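Local coordinates for conserved hypothetical protein (Agrobacterium tumefaciens, PDB 2FEX) that is of unknown function but belongs to the DJ-1/PfpI family, whose alpha/beta fold often presents a reactive cysteine in a tight turn between a strand and a helix, at residues E31-T36 against P52-D57; I4-A9 against V68-L73; L59-I64 against V87-D92; Q10-W15 against M40-M45; A117-A122 against V150-G155. All blocks are in the same frame, centred on the assembly; numbering follows the deposited sequence.

Interaction 1: E31-T36 against P52-D57; sequences EIVHAT and PDTSYD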
# COMPACT_ATOMS: atom_id res chain seq x y z
N GLU A 31 -2.28 5.32 -17.16
CA GLU A 31 -1.54 6.49 -16.67
C GLU A 31 -2.16 6.91 -15.33
O GLU A 31 -3.37 7.00 -15.23
CB GLU A 31 -1.64 7.66 -17.65
CG GLU A 31 -0.74 8.83 -17.27
CD GLU A 31 -0.99 10.05 -18.13
OE1 GLU A 31 -1.49 9.89 -19.28
OE2 GLU A 31 -0.70 11.16 -17.63
N ILE A 32 -1.32 7.14 -14.34
CA ILE A 32 -1.82 7.54 -13.01
C ILE A 32 -1.43 8.97 -12.80
O ILE A 32 -0.21 9.32 -12.95
CB ILE A 32 -1.22 6.65 -11.87
CG1 ILE A 32 -1.51 5.17 -12.09
CG2 ILE A 32 -1.76 7.07 -10.50
CD1 ILE A 32 -3.01 4.83 -11.97
N VAL A 33 -2.41 9.79 -12.44
CA VAL A 33 -2.17 11.19 -12.07
C VAL A 33 -2.43 11.30 -10.56
O VAL A 33 -3.55 11.11 -10.13
CB VAL A 33 -3.15 12.12 -12.81
CG1 VAL A 33 -2.96 13.60 -12.39
CG2 VAL A 33 -2.97 11.92 -14.35
N HIS A 34 -1.42 11.67 -9.79
CA HIS A 34 -1.62 11.88 -8.37
C HIS A 34 -1.83 13.38 -8.14
O HIS A 34 -1.08 14.21 -8.70
CB HIS A 34 -0.40 11.41 -7.54
CG HIS A 34 -0.39 9.92 -7.36
ND1 HIS A 34 0.41 9.11 -8.14
CD2 HIS A 34 -1.07 9.11 -6.52
CE1 HIS A 34 0.20 7.85 -7.79
NE2 HIS A 34 -0.70 7.81 -6.81
N ALA A 35 -2.80 13.69 -7.32
CA ALA A 35 -3.14 15.10 -6.99
C ALA A 35 -3.28 15.31 -5.49
O ALA A 35 -3.61 14.39 -4.76
CB ALA A 35 -4.48 15.48 -7.73
N THR A 36 -3.01 16.54 -5.02
CA THR A 36 -3.29 16.92 -3.63
C THR A 36 -4.15 18.20 -3.74
O THR A 36 -4.19 18.88 -4.79
CB THR A 36 -1.98 17.22 -2.85
OG1 THR A 36 -1.28 18.33 -3.54
CG2 THR A 36 -1.07 15.96 -2.77
N PRO A 52 2.95 15.33 -5.59
CA PRO A 52 1.97 14.92 -6.59
C PRO A 52 2.29 15.52 -7.99
O PRO A 52 3.19 16.39 -8.14
CB PRO A 52 0.68 15.54 -6.07
CG PRO A 52 1.14 16.88 -5.52
CD PRO A 52 2.46 16.48 -4.78
N ASP A 53 1.53 15.08 -8.98
CA ASP A 53 1.59 15.67 -10.30
C ASP A 53 0.88 17.02 -10.41
O ASP A 53 1.32 17.89 -11.16
CB ASP A 53 0.93 14.71 -11.30
CG ASP A 53 1.65 13.36 -11.34
OD1 ASP A 53 2.86 13.37 -11.73
OD2 ASP A 53 1.04 12.36 -10.95
N THR A 54 -0.25 17.15 -9.68
CA THR A 54 -1.09 18.31 -9.90
C THR A 54 -1.98 18.58 -8.68
O THR A 54 -1.80 17.92 -7.62
CB THR A 54 -1.92 18.06 -11.21
OG1 THR A 54 -2.45 19.30 -11.67
CG2 THR A 54 -3.03 17.04 -10.94
N SER A 55 -2.87 19.59 -8.82
CA SER A 55 -3.78 19.93 -7.73
C SER A 55 -5.17 19.41 -8.12
O SER A 55 -5.49 19.15 -9.30
CB SER A 55 -3.90 21.48 -7.62
OG SER A 55 -4.31 22.04 -8.88
N TYR A 56 -6.06 19.35 -7.12
CA TYR A 56 -7.44 18.91 -7.37
C TYR A 56 -8.11 19.82 -8.41
O TYR A 56 -8.86 19.33 -9.27
CB TYR A 56 -8.27 19.01 -6.09
CG TYR A 56 -8.07 17.90 -5.07
CD1 TYR A 56 -6.93 17.08 -5.09
CD2 TYR A 56 -8.99 17.78 -3.99
CE1 TYR A 56 -6.76 16.08 -4.08
CE2 TYR A 56 -8.84 16.84 -2.99
CZ TYR A 56 -7.73 16.00 -3.02
OH TYR A 56 -7.56 15.06 -2.06
N ASP A 57 -7.84 21.14 -8.35
CA ASP A 57 -8.59 22.05 -9.19
C ASP A 57 -8.13 21.94 -10.66
O ASP A 57 -8.83 22.44 -11.54
CB ASP A 57 -8.42 23.47 -8.68
CG ASP A 57 -6.96 23.87 -8.62
OD1 ASP A 57 -6.25 23.45 -7.67
OD2 ASP A 57 -6.49 24.54 -9.54
O HOH W 1 1.96 9.90 -10.30

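Interaction 2: I4-A9 against V68-L73; sequences IAIALA and VIPGGL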
# COMPACT_ATOMS: atom_id res chain seq x y z
N ILE A 4 -6.19 7.54 -14.63
CA ILE A 4 -6.93 7.51 -13.38
C ILE A 4 -6.29 8.58 -12.52
O ILE A 4 -5.06 8.58 -12.36
CB ILE A 4 -6.78 6.15 -12.66
CG1 ILE A 4 -7.42 5.00 -13.53
CG2 ILE A 4 -7.36 6.19 -11.21
CD1 ILE A 4 -7.26 3.57 -12.86
N ALA A 5 -7.10 9.45 -11.92
CA ALA A 5 -6.61 10.43 -10.96
C ALA A 5 -6.78 9.84 -9.56
O ALA A 5 -7.87 9.32 -9.20
CB ALA A 5 -7.44 11.72 -11.06
N ILE A 6 -5.73 9.96 -8.77
CA ILE A 6 -5.78 9.49 -7.38
C ILE A 6 -5.62 10.73 -6.50
O ILE A 6 -4.59 11.43 -6.56
CB ILE A 6 -4.68 8.43 -7.08
CG1 ILE A 6 -5.01 7.19 -7.98
CG2 ILE A 6 -4.70 8.13 -5.55
CD1 ILE A 6 -4.07 6.04 -7.73
N ALA A 7 -6.67 11.02 -5.73
CA ALA A 7 -6.71 12.27 -4.97
C ALA A 7 -6.14 12.01 -3.57
O ALA A 7 -6.87 11.58 -2.66
CB ALA A 7 -8.20 12.80 -4.86
N LEU A 8 -4.85 12.29 -3.42
CA LEU A 8 -4.16 12.17 -2.13
C LEU A 8 -4.47 13.35 -1.23
O LEU A 8 -5.07 14.37 -1.65
CB LEU A 8 -2.62 12.16 -2.38
CG LEU A 8 -2.11 11.01 -3.29
CD1 LEU A 8 -0.56 11.15 -3.53
CD2 LEU A 8 -2.51 9.55 -2.76
N ALA A 9 -4.04 13.21 0.02
CA ALA A 9 -4.19 14.29 1.00
C ALA A 9 -3.22 13.98 2.09
O ALA A 9 -2.69 12.84 2.20
CB ALA A 9 -5.62 14.31 1.53
N VAL A 68 -10.24 8.48 -8.03
CA VAL A 68 -10.12 7.48 -6.94
C VAL A 68 -9.63 8.21 -5.71
O VAL A 68 -8.60 8.90 -5.78
CB VAL A 68 -9.12 6.37 -7.31
CG1 VAL A 68 -8.89 5.43 -6.12
CG2 VAL A 68 -9.66 5.59 -8.53
N ILE A 69 -10.39 8.11 -4.63
CA ILE A 69 -10.10 8.88 -3.41
C ILE A 69 -9.77 7.92 -2.24
O ILE A 69 -10.67 7.27 -1.70
CB ILE A 69 -11.27 9.84 -3.05
CG1 ILE A 69 -11.74 10.61 -4.28
CG2 ILE A 69 -10.84 10.74 -1.90
CD1 ILE A 69 -13.00 11.44 -3.97
N PRO A 70 -8.47 7.80 -1.86
CA PRO A 70 -8.15 6.97 -0.69
C PRO A 70 -8.59 7.65 0.62
O PRO A 70 -8.72 8.92 0.69
CB PRO A 70 -6.59 6.89 -0.67
CG PRO A 70 -6.18 8.21 -1.43
CD PRO A 70 -7.29 8.40 -2.51
N GLY A 71 -8.79 6.86 1.66
CA GLY A 71 -9.03 7.43 2.97
C GLY A 71 -7.77 7.86 3.67
O GLY A 71 -6.72 8.08 3.01
N GLY A 72 -7.86 8.01 5.01
CA GLY A 72 -6.72 8.57 5.74
C GLY A 72 -7.27 9.45 6.84
O GLY A 72 -8.49 9.40 7.11
N LEU A 73 -6.38 10.21 7.49
CA LEU A 73 -6.81 10.82 8.79
C LEU A 73 -7.33 12.24 8.68
O LEU A 73 -7.69 12.87 9.70
CB LEU A 73 -5.61 10.85 9.73
CG LEU A 73 -5.03 9.48 10.04
CD1 LEU A 73 -3.80 9.61 10.96
CD2 LEU A 73 -6.04 8.47 10.64
O HOH W 2 -7.83 11.44 -0.15

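Interaction 3: L59-I64 against V87-D92; sequences LDPVDI and VKRFRD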
# COMPACT_ATOMS: atom_id res chain seq x y z
N LEU A 59 -7.71 18.91 -12.10
CA LEU A 59 -8.15 17.63 -12.63
C LEU A 59 -9.35 17.86 -13.56
O LEU A 59 -10.39 18.42 -13.12
CB LEU A 59 -8.55 16.70 -11.48
CG LEU A 59 -7.42 16.31 -10.53
CD1 LEU A 59 -8.00 15.46 -9.40
CD2 LEU A 59 -6.33 15.45 -11.32
N ASP A 60 -9.24 17.45 -14.83
CA ASP A 60 -10.28 17.71 -15.80
C ASP A 60 -10.81 16.35 -16.31
O ASP A 60 -10.05 15.56 -16.88
CB ASP A 60 -9.69 18.56 -16.92
CG ASP A 60 -10.72 19.04 -17.88
OD1 ASP A 60 -11.78 18.36 -17.99
OD2 ASP A 60 -10.45 20.07 -18.57
N PRO A 61 -12.10 16.09 -16.07
CA PRO A 61 -12.66 14.78 -16.47
C PRO A 61 -12.71 14.58 -17.99
O PRO A 61 -12.93 13.46 -18.46
CB PRO A 61 -14.05 14.77 -15.81
CG PRO A 61 -14.44 16.26 -15.85
CD PRO A 61 -13.12 16.94 -15.45
N VAL A 62 -12.51 15.63 -18.80
CA VAL A 62 -12.44 15.44 -20.24
C VAL A 62 -11.34 14.42 -20.57
O VAL A 62 -11.49 13.61 -21.48
CB VAL A 62 -12.24 16.82 -20.97
CG1 VAL A 62 -11.92 16.64 -22.46
CG2 VAL A 62 -13.47 17.66 -20.77
N ASP A 63 -10.26 14.44 -19.77
CA ASP A 63 -9.00 13.77 -19.99
C ASP A 63 -8.76 12.58 -19.02
O ASP A 63 -7.80 11.83 -19.14
CB ASP A 63 -7.91 14.84 -19.82
CG ASP A 63 -8.15 16.07 -20.71
OD1 ASP A 63 -8.72 15.91 -21.83
OD2 ASP A 63 -7.80 17.20 -20.28
N ILE A 64 -9.62 12.45 -18.02
CA ILE A 64 -9.36 11.48 -16.92
C ILE A 64 -10.59 10.59 -16.79
O ILE A 64 -11.69 11.08 -16.64
CB ILE A 64 -9.06 12.21 -15.62
CG1 ILE A 64 -7.77 13.08 -15.79
CG2 ILE A 64 -9.04 11.19 -14.42
CD1 ILE A 64 -7.51 13.96 -14.58
N VAL A 87 -16.03 16.12 -7.18
CA VAL A 87 -16.84 14.93 -7.44
C VAL A 87 -17.92 15.23 -8.49
O VAL A 87 -18.13 14.44 -9.42
CB VAL A 87 -17.41 14.39 -6.13
CG1 VAL A 87 -18.52 13.35 -6.38
CG2 VAL A 87 -16.29 13.80 -5.31
N LYS A 88 -18.60 16.36 -8.32
CA LYS A 88 -19.65 16.78 -9.29
C LYS A 88 -19.08 16.92 -10.71
O LYS A 88 -19.71 16.47 -11.66
CB LYS A 88 -20.38 18.03 -8.82
CG LYS A 88 -21.52 18.48 -9.77
CD LYS A 88 -22.35 19.58 -9.16
CE LYS A 88 -23.42 20.12 -10.12
NZ LYS A 88 -24.09 19.09 -11.00
N ARG A 89 -17.91 17.54 -10.84
CA ARG A 89 -17.23 17.69 -12.13
C ARG A 89 -17.10 16.33 -12.83
O ARG A 89 -17.41 16.19 -13.99
CB ARG A 89 -15.84 18.36 -11.93
CG ARG A 89 -15.02 18.70 -13.18
CD ARG A 89 -13.65 19.43 -12.88
NE ARG A 89 -13.68 20.21 -11.64
CZ ARG A 89 -12.67 20.29 -10.77
NH1 ARG A 89 -11.55 19.67 -11.00
NH2 ARG A 89 -12.79 21.00 -9.67
N PHE A 90 -16.62 15.34 -12.08
CA PHE A 90 -16.44 13.98 -12.61
C PHE A 90 -17.75 13.24 -12.89
O PHE A 90 -17.92 12.62 -13.96
CB PHE A 90 -15.48 13.20 -11.69
CG PHE A 90 -14.05 13.46 -12.02
CD1 PHE A 90 -13.46 14.69 -11.68
CD2 PHE A 90 -13.33 12.54 -12.82
CE1 PHE A 90 -12.11 14.96 -12.05
CE2 PHE A 90 -12.02 12.77 -13.21
CZ PHE A 90 -11.39 14.00 -12.84
N ARG A 91 -18.67 13.32 -11.92
CA ARG A 91 -19.98 12.63 -12.08
C ARG A 91 -20.75 13.18 -13.26
O ARG A 91 -21.45 12.43 -13.99
CB ARG A 91 -20.82 12.74 -10.80
CG ARG A 91 -20.27 11.88 -9.72
CD ARG A 91 -20.66 10.44 -9.99
NE ARG A 91 -22.10 10.30 -9.78
CZ ARG A 91 -22.83 9.25 -10.12
NH1 ARG A 91 -22.29 8.22 -10.78
NH2 ARG A 91 -24.12 9.25 -9.81
N ASP A 92 -20.66 14.50 -13.46
CA ASP A 92 -21.42 15.13 -14.56
C ASP A 92 -20.91 14.65 -15.93
O ASP A 92 -21.64 14.73 -16.89
CB ASP A 92 -21.40 16.66 -14.47
CG ASP A 92 -22.33 17.21 -13.41
OD1 ASP A 92 -23.11 16.43 -12.79
OD2 ASP A 92 -22.25 18.43 -13.15

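Interaction 4: Q10-W15 against M40-M45; sequences QDFADW and MPVTSM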
# COMPACT_ATOMS: atom_id res chain seq x y z
N GLN A 10 -3.01 14.97 2.94
CA GLN A 10 -2.20 14.76 4.14
C GLN A 10 -2.77 13.56 4.91
O GLN A 10 -4.00 13.44 5.06
CB GLN A 10 -2.24 16.02 5.01
CG GLN A 10 -1.46 17.17 4.37
CD GLN A 10 0.08 17.00 4.41
OE1 GLN A 10 0.62 15.96 4.84
NE2 GLN A 10 0.78 18.07 4.02
N ASP A 11 -1.87 12.69 5.38
CA ASP A 11 -2.24 11.53 6.21
C ASP A 11 -3.10 10.55 5.42
O ASP A 11 -3.90 9.82 5.99
CB ASP A 11 -2.98 11.99 7.49
CG ASP A 11 -2.10 12.80 8.40
OD1 ASP A 11 -0.96 12.38 8.64
OD2 ASP A 11 -2.59 13.84 8.83
N PHE A 12 -2.86 10.44 4.10
CA PHE A 12 -3.61 9.40 3.34
C PHE A 12 -3.17 8.00 3.77
O PHE A 12 -2.01 7.79 4.22
CB PHE A 12 -3.48 9.56 1.80
CG PHE A 12 -2.13 9.19 1.22
CD1 PHE A 12 -1.92 7.86 0.71
CD2 PHE A 12 -1.11 10.17 1.08
CE1 PHE A 12 -0.65 7.50 0.07
CE2 PHE A 12 0.13 9.83 0.45
CZ PHE A 12 0.34 8.49 -0.02
N ALA A 13 -4.13 7.06 3.66
CA ALA A 13 -3.89 5.67 4.09
C ALA A 13 -3.05 4.97 3.00
O ALA A 13 -3.54 4.66 1.91
CB ALA A 13 -5.26 4.95 4.29
N ASP A 14 -1.78 4.70 3.31
CA ASP A 14 -0.84 4.17 2.29
C ASP A 14 -1.37 2.92 1.61
O ASP A 14 -1.13 2.72 0.42
CB ASP A 14 0.51 3.77 2.90
CG ASP A 14 1.17 4.91 3.67
OD1 ASP A 14 2.39 5.16 3.42
OD2 ASP A 14 0.51 5.52 4.54
N TRP A 15 -2.06 2.05 2.38
CA TRP A 15 -2.42 0.72 1.82
C TRP A 15 -3.67 0.79 0.91
O TRP A 15 -4.04 -0.21 0.30
CB TRP A 15 -2.70 -0.27 2.96
CG TRP A 15 -3.94 0.02 3.73
CD1 TRP A 15 -5.19 -0.52 3.50
CD2 TRP A 15 -4.05 0.83 4.89
NE1 TRP A 15 -6.10 -0.03 4.44
CE2 TRP A 15 -5.43 0.81 5.30
CE3 TRP A 15 -3.16 1.64 5.60
CZ2 TRP A 15 -5.90 1.55 6.39
CZ3 TRP A 15 -3.63 2.39 6.70
CH2 TRP A 15 -4.99 2.30 7.10
N MSE A 40 0.70 20.71 -3.78
CA MSE A 40 2.02 20.57 -3.15
C MSE A 40 2.12 19.25 -2.37
O MSE A 40 1.09 18.52 -2.24
CB MSE A 40 2.35 21.83 -2.31
CG MSE A 40 2.63 23.05 -3.25
SE MSE A 40 3.01 24.66 -2.36
CE MSE A 40 1.10 25.32 -2.12
N PRO A 41 3.32 18.91 -1.90
CA PRO A 41 3.53 17.58 -1.29
C PRO A 41 2.62 17.34 -0.08
O PRO A 41 2.17 18.29 0.62
CB PRO A 41 5.03 17.62 -0.85
CG PRO A 41 5.63 18.51 -1.95
CD PRO A 41 4.59 19.66 -1.97
N VAL A 42 2.40 16.05 0.16
CA VAL A 42 1.75 15.62 1.39
C VAL A 42 2.48 14.41 1.98
O VAL A 42 3.24 13.74 1.29
CB VAL A 42 0.28 15.20 1.12
CG1 VAL A 42 -0.55 16.47 0.70
CG2 VAL A 42 0.16 14.05 0.10
N THR A 43 2.20 14.13 3.25
CA THR A 43 2.90 12.99 3.94
C THR A 43 1.85 11.92 4.23
O THR A 43 0.83 12.20 4.82
CB THR A 43 3.49 13.46 5.23
OG1 THR A 43 4.43 14.53 4.97
CG2 THR A 43 4.21 12.33 5.93
N SER A 44 2.10 10.70 3.81
CA SER A 44 1.12 9.62 4.06
C SER A 44 1.11 9.24 5.54
O SER A 44 1.99 9.65 6.37
CB SER A 44 1.52 8.34 3.31
OG SER A 44 2.71 7.75 3.86
N MSE A 45 0.13 8.41 5.91
CA MSE A 45 0.12 7.90 7.29
C MSE A 45 1.45 7.21 7.63
O MSE A 45 1.89 7.27 8.79
CB MSE A 45 -1.04 6.90 7.49
CG MSE A 45 -2.33 7.64 7.77
SE MSE A 45 -3.86 6.39 7.72
CE MSE A 45 -3.46 5.38 9.42
O HOH W 3 1.47 12.05 8.04

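Interaction 5: A117-A122 against V150-G155; sequences AHTGNA and VVTAAG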
# COMPACT_ATOMS: atom_id res chain seq x y z
N ALA A 117 -26.18 1.59 -4.88
CA ALA A 117 -25.72 0.62 -3.90
C ALA A 117 -24.27 0.99 -3.54
O ALA A 117 -23.50 1.44 -4.41
CB ALA A 117 -25.80 -0.81 -4.46
N HIS A 118 -23.92 0.83 -2.26
CA HIS A 118 -22.57 1.24 -1.78
C HIS A 118 -22.29 0.59 -0.43
O HIS A 118 -23.16 -0.05 0.15
CB HIS A 118 -22.53 2.76 -1.61
CG HIS A 118 -23.55 3.27 -0.62
ND1 HIS A 118 -24.83 3.65 -0.98
CD2 HIS A 118 -23.48 3.39 0.72
CE1 HIS A 118 -25.52 3.96 0.11
NE2 HIS A 118 -24.72 3.80 1.16
N THR A 119 -21.05 0.75 0.04
CA THR A 119 -20.71 0.31 1.37
C THR A 119 -19.71 1.35 1.93
O THR A 119 -19.60 2.48 1.41
CB THR A 119 -20.14 -1.13 1.37
OG1 THR A 119 -20.04 -1.64 2.72
CG2 THR A 119 -18.77 -1.20 0.63
N GLY A 120 -19.08 0.98 3.04
CA GLY A 120 -18.20 1.95 3.75
C GLY A 120 -17.59 1.22 4.92
O GLY A 120 -17.69 -0.05 5.06
N ASN A 121 -16.98 1.98 5.82
CA ASN A 121 -16.45 1.33 7.03
C ASN A 121 -17.57 0.86 7.94
O ASN A 121 -17.40 -0.17 8.64
CB ASN A 121 -15.57 2.32 7.79
CG ASN A 121 -14.24 2.51 7.12
OD1 ASN A 121 -13.77 1.64 6.37
ND2 ASN A 121 -13.62 3.70 7.36
N ALA A 122 -18.67 1.61 7.94
CA ALA A 122 -19.89 1.28 8.70
C ALA A 122 -21.01 2.22 8.24
O ALA A 122 -20.72 3.36 7.78
CB ALA A 122 -19.64 1.55 10.19
N VAL A 150 -20.19 4.33 -9.29
CA VAL A 150 -19.57 4.69 -8.02
C VAL A 150 -19.09 3.40 -7.36
O VAL A 150 -19.84 2.43 -7.18
CB VAL A 150 -20.63 5.38 -7.09
CG1 VAL A 150 -20.05 5.64 -5.67
CG2 VAL A 150 -21.13 6.69 -7.73
N VAL A 151 -17.82 3.39 -6.98
CA VAL A 151 -17.25 2.25 -6.29
C VAL A 151 -16.92 2.70 -4.84
O VAL A 151 -16.31 3.76 -4.62
CB VAL A 151 -15.94 1.77 -6.97
CG1 VAL A 151 -15.22 0.71 -6.09
CG2 VAL A 151 -16.32 1.14 -8.37
N THR A 152 -17.32 1.89 -3.87
CA THR A 152 -17.03 2.19 -2.48
C THR A 152 -16.50 0.93 -1.77
O THR A 152 -16.75 -0.19 -2.20
CB THR A 152 -18.29 2.75 -1.74
OG1 THR A 152 -19.39 1.86 -1.98
CG2 THR A 152 -18.59 4.21 -2.23
N ALA A 153 -15.76 1.15 -0.68
CA ALA A 153 -15.20 0.07 0.13
C ALA A 153 -14.81 0.58 1.49
O ALA A 153 -14.58 1.78 1.69
CB ALA A 153 -13.95 -0.47 -0.55
N ALA A 154 -14.73 -0.38 2.42
CA ALA A 154 -14.18 -0.11 3.75
C ALA A 154 -12.64 -0.10 3.55
O ALA A 154 -12.11 -0.72 2.58
CB ALA A 154 -14.58 -1.23 4.65
N GLY A 155 -11.95 0.51 4.50
CA GLY A 155 -10.49 0.51 4.50
C GLY A 155 -9.91 -0.90 4.57
O GLY A 155 -8.78 -1.11 4.14
O HOH W 4 -20.75 2.13 -4.46

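Interaction 1: E31-T36 against P52-D57
The Tyr56 ring presents an edge to strand 31-36: Ala35 O lies near the ring plane, 3.6 Å from Tyr56 CE1, while Thr36 O approaches obliquely. His34 is also met at its ring edge, by a water in the ring plane 2.8 Å from His34 ND1, and Asp53 OD2 lies near that plane too. Here strand 54-55 pairs in parallel with strand 31-36 and becomes the outermost strand, within this chain, of the central sheet of the DJ-1/PfpI fold.

Asp53 leads into the pairing. Its CG stands anti to the carbonyl carbon (chi1 -60°), and OD2 takes the N-H of His34 on its anti lone pair, a nearly straight bond of 2.8 Å from His34 N to Asp53 OD2. The water joins the same oxygen. His34 O in turn accepts twice, from Asp53 N tilted 30° out of the carbonyl plane and from Thr54 N within it. Further along, Thr36 N bonds to Thr54 O, and a weaker bond runs from Tyr56 N to Thr36 O.

On the face shared by Ala35 and Thr54, Thr54 CG2 sits 3.7 Å from Val33 CG1. Tyr56 OH bonds to Leu8 O, just past the end of strand 3-7, and Gly46 of the second subunit packs on His34. Thr36 crosses Pro52 at about a right angle, with Thr36 OG1 3.4 Å from Pro52 CG while the same hydroxyl bonds to Met40 O.

Interaction 2: I4-A9 against V68-L73
Ile4 and Val68 open the tight half of this contact, with Ile4 CG2 only 3.6 Å from Val68 CG2. Strands 3-7 and 66-69 lie side by side in parallel in the middle of the central sheet, and two short backbone bonds flank Val68: Val68 N gives to Ala5 O at 2.8 Å, and Ala7 N gives to Val68 O at 2.9 Å. Both donors lie nearly along the C=O axis. Ile6 is in register with Val68 and shares its face of the sheet; its CG2 is anti to the backbone N, and that branch reaches Pro70, the two side chains crossing at about a right angle with Ile6 CG2 4.0 Å from Pro70 CD.

Past Ile69 the pairing gives way. Pro70 has no N-H to offer, and its CD sits 3.2 Å from Ala7 O, where a strand donor might otherwise stand. The backbones then spread, Leu8 CA and Pro70 CA being 6.7 Å apart, and a water lies within hydrogen-bonding distance of both Ala7 O (2.7 Å) and Pro70 O (2.8 Å), though it may not serve both at once. The end of Leu8 still reaches across, CD2 meeting Pro70 CG.

Strand 31-36 bonds along the other edge of strand 3-7. Ala21 and Leu20 of helix 18-27 pack on Ile6 and Val68, whereas Ile69 faces helix 102-109 through Ala103 and Leu107.

Interaction 3: L59-I64 against V87-D92
Pro61 sits on the Phe90 ring like a lid: its CB lies over the ring centre, 3.8 Å from the centroid and 10° off the normal, a clear CH-pi contact. Two more residues of the 59-64 loop meet the same ring at its rim and near its plane. Ile64 CG2 comes within 3.6 Å of Phe90 CE2, its side chain passing at a slant, and Leu59 CB lies 4.0 Å from Phe90 CE1. One face and part of the edge of a single aromatic ring are thus wrapped by the loop.

Arg89, one residue earlier on helix 84-92, flanks Pro61. The two side chains cross at about a right angle, with Pro61 CD 3.4 Å from Arg89 CG. Arg89 CG is anti to the backbone N (chi1 -175°); the chain bends at chi3, and the guanidinium meets Leu59 O at its edge. Arg89 NH1 bonds to that oxygen at 2.7 Å, in the plane of both the carbonyl and the guanidinium.

The loop leads into strand 66-69, and the helix belongs to the beta-alpha-beta crossover from that strand to strand 96-100, where Phe90 also packs on Val97. Inside the loop, Asp60 OD1 takes Val62 N in an Asx turn. Arg89 NH1 bonds to Tyr56 O as well, so two backbone carbonyls share this nitrogen, and their dipoles would help to stabilise the guanidinium charge.

Interaction 4: Q10-W15 against M40-M45
Met45, a selenomethionine introduced in place of methionine, packs against the 10-15 loop just beyond strand 42-43, the first strand of a small antiparallel hairpin with strand 49-51. Its CB is 3.5 Å from Phe12 O. CG comes next, 3.2 Å from Asp11 O. The selenium then passes Ala13, with SE 3.7 Å from Ala13 CA. A bend at chi3 (70°) carries CE to the edge of the Trp15 ring, 4.0 Å from Trp15 CZ3. SE itself stands obliquely to the Trp15 six-membered ring, a Met-aromatic contact.

The backbone of the same residue is held as well: Met45 N gives a nearly straight bond of 2.8 Å to Phe12 O. Ser44 lays its CB over one face of the Phe12 ring, toward the rim, and its OG gives to Asp14 OD1 at 2.6 Å, on the syn side but 31° out of the carboxylate plane. Asp14 OD2 takes Gly46 N, so this carboxylate holds the hairpin turn. Met45 O bonds to Ser26 and Arg25 of the second subunit, placing the contact at the dimer interface.

At the other end Gln10 OE1, in the modelled conformer, receives Thr43 N from above its amide plane, and Asp11 N bonds to Thr43 O at 2.8 Å.

Interaction 5: A117-A122 against V150-G155
Thr119 and Thr152 make the first of two direct hydrogen bonds, and in both a side-chain oxygen accepts from backbone N-H. Thr119 N points at Thr152 OG1, 2.8 Å away and close to straight at 164°. The hydroxyl is placed for this by its first torsion (chi1 51°), which sets OG1 between the backbone N and the carbonyl carbon. At the far end Gly155 N gives to Asn121 OD1, also at 2.8 Å, and the donor lies in the plane of the amide carbonyl.

Water adds a third link. One molecule sits within hydrogen-bonding distance of Ala117 O (2.8 Å), Val150 O (2.9 Å) and Thr152 OG1, so the threonine hydroxyl lies between the loop backbone and the water.

Close van der Waals contacts lie between these bonds. Thr119 CG2 lies 3.8 Å from Ala153 CA. Ala154 CB touches two oxygens of the loop, Gly120 O and Asn121 OD1, each at 3.4 Å. His118 touches Thr152 OG1 through CB at 3.3 Å, while its ring leads elsewhere, NE2 bonding to Tyr132 OH and ND1 to Val116 O.

The side chain of Asn121 also touches Cys101, in a strained strand-to-helix turn consistent with the nucleophile elbow of this family. Strand 150-153 runs between strands 96-100 and 145-147; helix 158-168 packs on Val151 and Ala153 through Phe161, and the 117-122 loop lies over Thr152 before Ala122 takes the N-cap position of helix 123-127.

In the fold
Interactions 1 and 2 are neighbouring joints of one sheet, their centres 10 Å apart; they meet where Ala35 O and Leu8 N are 2.8 Å apart. Interaction 3 adjoins both: Leu59 packs against Thr54 and Ala35, and Ile64 against Ala5. Interaction 4 continues from the ends of the strands in interaction 2, where Gly71 O and Ala13 N are 2.9 Å apart, and both contacts touch the second subunit. Interaction 5 lies on the opposite side of the chain's centre from interaction 1, about 23 Å between centres; interaction 4 reaches it through Trp15 NE1, 2.9 Å from Gly155 O. Ile69 touches Ala103 and Asn121 touches Cys101 of the turn, which is probably the nucleophile elbow; Trp15 lies near.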